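Local coordinates for protein copper-sensitive operon repressor (CsoR) (Geobacillus thermodenitrificans, PDB 4M1P) that probably represses a copper-responsive operon by binding its DNA, and is thought to release it on binding Cu(I), at residues Lys30-Gln35 and Ala61-Val66. The protein carries 1 engineered substitution. Residues are numbered along the deposited sequence; the frame is centred on the assembly and turned at random.
Sequences KRIEGQ and AALRQV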
loop_
_atom_site.group_PDB
_atom_site.type_symbol
_atom_site.label_atom_id
_atom_site.label_comp_id
_atom_site.label_asym_id
_atom_site.label_seq_id
_atom_site.Cartn_x
_atom_site.Cartn_y
_atom_site.Cartn_z
ATOM N N LYS A 30 9.312 7.025 -20.226
ATOM C CA LYS A 30 9.767 8.362 -20.587
ATOM C C LYS A 30 8.954 9.410 -19.828
ATOM O O LYS A 30 9.522 10.276 -19.158
ATOM C CB LYS A 30 9.666 8.598 -22.098
ATOM C CG LYS A 30 10.754 7.907 -22.921
ATOM C CD LYS A 30 12.147 8.413 -22.573
ATOM C CE LYS A 30 13.221 7.617 -23.294
ATOM N NZ LYS A 30 13.083 7.698 -24.774
ATOM N N ARG A 31 7.628 9.324 -19.927
ATOM C CA ARG A 31 6.750 10.242 -19.207
ATOM C C ARG A 31 7.133 10.256 -17.730
ATOM O O ARG A 31 7.328 11.319 -17.135
ATOM C CB ARG A 31 5.283 9.841 -19.369
ATOM N N ILE A 32 7.278 9.065 -17.155
ATOM C CA ILE A 32 7.724 8.941 -15.774
ATOM C C ILE A 32 9.104 9.579 -15.558
ATOM O O ILE A 32 9.304 10.280 -14.565
ATOM C CB ILE A 32 7.704 7.478 -15.299
ATOM C CG1 ILE A 32 6.265 6.995 -15.108
ATOM C CG2 ILE A 32 8.444 7.327 -13.987
ATOM C CD1 ILE A 32 6.172 5.555 -14.615
ATOM N N GLU A 33 10.040 9.357 -16.484
ATOM C CA GLU A 33 11.357 9.999 -16.410
ATOM C C GLU A 33 11.196 11.518 -16.376
ATOM O O GLU A 33 11.852 12.211 -15.590
ATOM C CB GLU A 33 12.270 9.585 -17.585
ATOM C CG GLU A 33 13.669 10.220 -17.520
ATOM C CD GLU A 33 14.511 10.057 -18.795
ATOM O OE1 GLU A 33 14.238 9.141 -19.598
ATOM O OE2 GLU A 33 15.459 10.852 -18.981
ATOM N N GLY A 34 10.313 12.031 -17.230
ATOM C CA GLY A 34 10.035 13.456 -17.262
ATOM C C GLY A 34 9.542 13.950 -15.914
ATOM O O GLY A 34 10.087 14.914 -15.361
ATOM N N GLN A 35 8.516 13.276 -15.392
ATOM C CA GLN A 35 7.965 13.587 -14.082
ATOM C C GLN A 35 9.082 13.662 -13.051
ATOM O O GLN A 35 9.161 14.620 -12.278
ATOM C CB GLN A 35 6.932 12.536 -13.676
ATOM C CG GLN A 35 5.702 12.482 -14.572
ATOM C CD GLN A 35 4.739 11.379 -14.183
ATOM O OE1 GLN A 35 5.090 10.201 -14.188
ATOM N NE2 GLN A 35 3.513 11.759 -13.842
ATOM N N ALA A 61 1.978 6.500 -8.645
ATOM C CA ALA A 61 0.785 6.017 -9.326
ATOM C C ALA A 61 1.123 5.480 -10.716
ATOM O O ALA A 61 0.691 4.391 -11.086
ATOM C CB ALA A 61 -0.249 7.126 -9.426
ATOM N N ALA A 62 1.883 6.252 -11.486
ATOM C CA ALA A 62 2.253 5.839 -12.836
ATOM C C ALA A 62 3.125 4.582 -12.821
ATOM O O ALA A 62 3.079 3.785 -13.757
ATOM C CB ALA A 62 2.958 6.966 -13.566
ATOM N N LEU A 63 3.916 4.413 -11.763
ATOM C CA LEU A 63 4.779 3.245 -11.624
ATOM C C LEU A 63 4.000 1.978 -11.293
ATOM O O LEU A 63 4.306 0.906 -11.821
ATOM C CB LEU A 63 5.844 3.484 -10.561
ATOM C CG LEU A 63 7.146 4.078 -11.074
ATOM C CD1 LEU A 63 8.056 4.375 -9.913
ATOM C CD2 LEU A 63 7.812 3.120 -12.044
ATOM N N ARG A 64 3.013 2.099 -10.408
ATOM C CA ARG A 64 2.124 0.982 -10.108
ATOM C C ARG A 64 1.435 0.514 -11.385
ATOM O O ARG A 64 1.282 -0.687 -11.623
ATOM C CB ARG A 64 1.073 1.380 -9.075
ATOM C CG ARG A 64 1.498 1.169 -7.638
ATOM C CD ARG A 64 0.328 1.374 -6.676
ATOM N NE ARG A 64 -0.129 2.763 -6.628
ATOM C CZ ARG A 64 0.393 3.695 -5.832
ATOM N NH1 ARG A 64 1.404 3.392 -5.022
ATOM N NH2 ARG A 64 -0.087 4.933 -5.850
ATOM N N GLN A 65 1.035 1.476 -12.211
ATOM C CA GLN A 65 0.329 1.189 -13.450
ATOM C C GLN A 65 1.214 0.384 -14.400
ATOM O O GLN A 65 0.833 -0.697 -14.844
ATOM C CB GLN A 65 -0.135 2.490 -14.109
ATOM C CG GLN A 65 -1.257 2.328 -15.126
ATOM C CD GLN A 65 -1.768 3.665 -15.642
ATOM O OE1 GLN A 65 -2.300 3.758 -16.749
ATOM N NE2 GLN A 65 -1.607 4.708 -14.834
ATOM N N VAL A 66 2.398 0.896 -14.703
ATOM C CA VAL A 66 3.281 0.175 -15.609
ATOM C C VAL A 66 3.739 -1.157 -14.997
ATOM O O VAL A 66 3.877 -2.152 -15.701
ATOM C CB VAL A 66 4.471 1.049 -16.089
ATOM C CG1 VAL A 66 5.453 1.302 -14.962
ATOM C CG2 VAL A 66 5.169 0.396 -17.257
#
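I32 carries the apolar packing between 30-35, on helix 19-44, and 61-66, on helix 49-85. Its CG1 lies against the methyl of A62, with I32 CG1 3.6 Å from A62 CB. CG1 is anti to the carbonyl carbon (chi1 -72°), and the chain then runs on extended (chi2 -179°). This lays CD1 against A62, whose CB it still touches, and against the backbone, where I32 CD1 is 3.7 Å from A62 O and 3.8 Å from L63 N. The same methyl meets two further side chains. L63 CD2 is 3.9 Å from I32 CD1, and V66 CG1 touches I32 CD1 more loosely.

The two helices form an antiparallel pair within the three-helix CsoR subunit. The N-to-C directions of the two short segments differ by 161°, and their axes come within 10.5 Å. Of the two segments, I32 and A62 have the nearest CA atoms, 6.9 Å apart. The small A62 lets the isoleucine chain lie close to the helix. The side chain of V66 is about 13 Å from a bound copper(I) ion, so this is structural packing away from the metal site.

Q35 adds a van der Waals touch, with Q35 OE1 3.9 Å from A62 CB. Around the contact, I32 and Q35 also touch I59 of helix 49-85. L63 packs on I59 of a second subunit, and E33 OE1 is hydrogen-bonded to Q40 NE2 of that subunit.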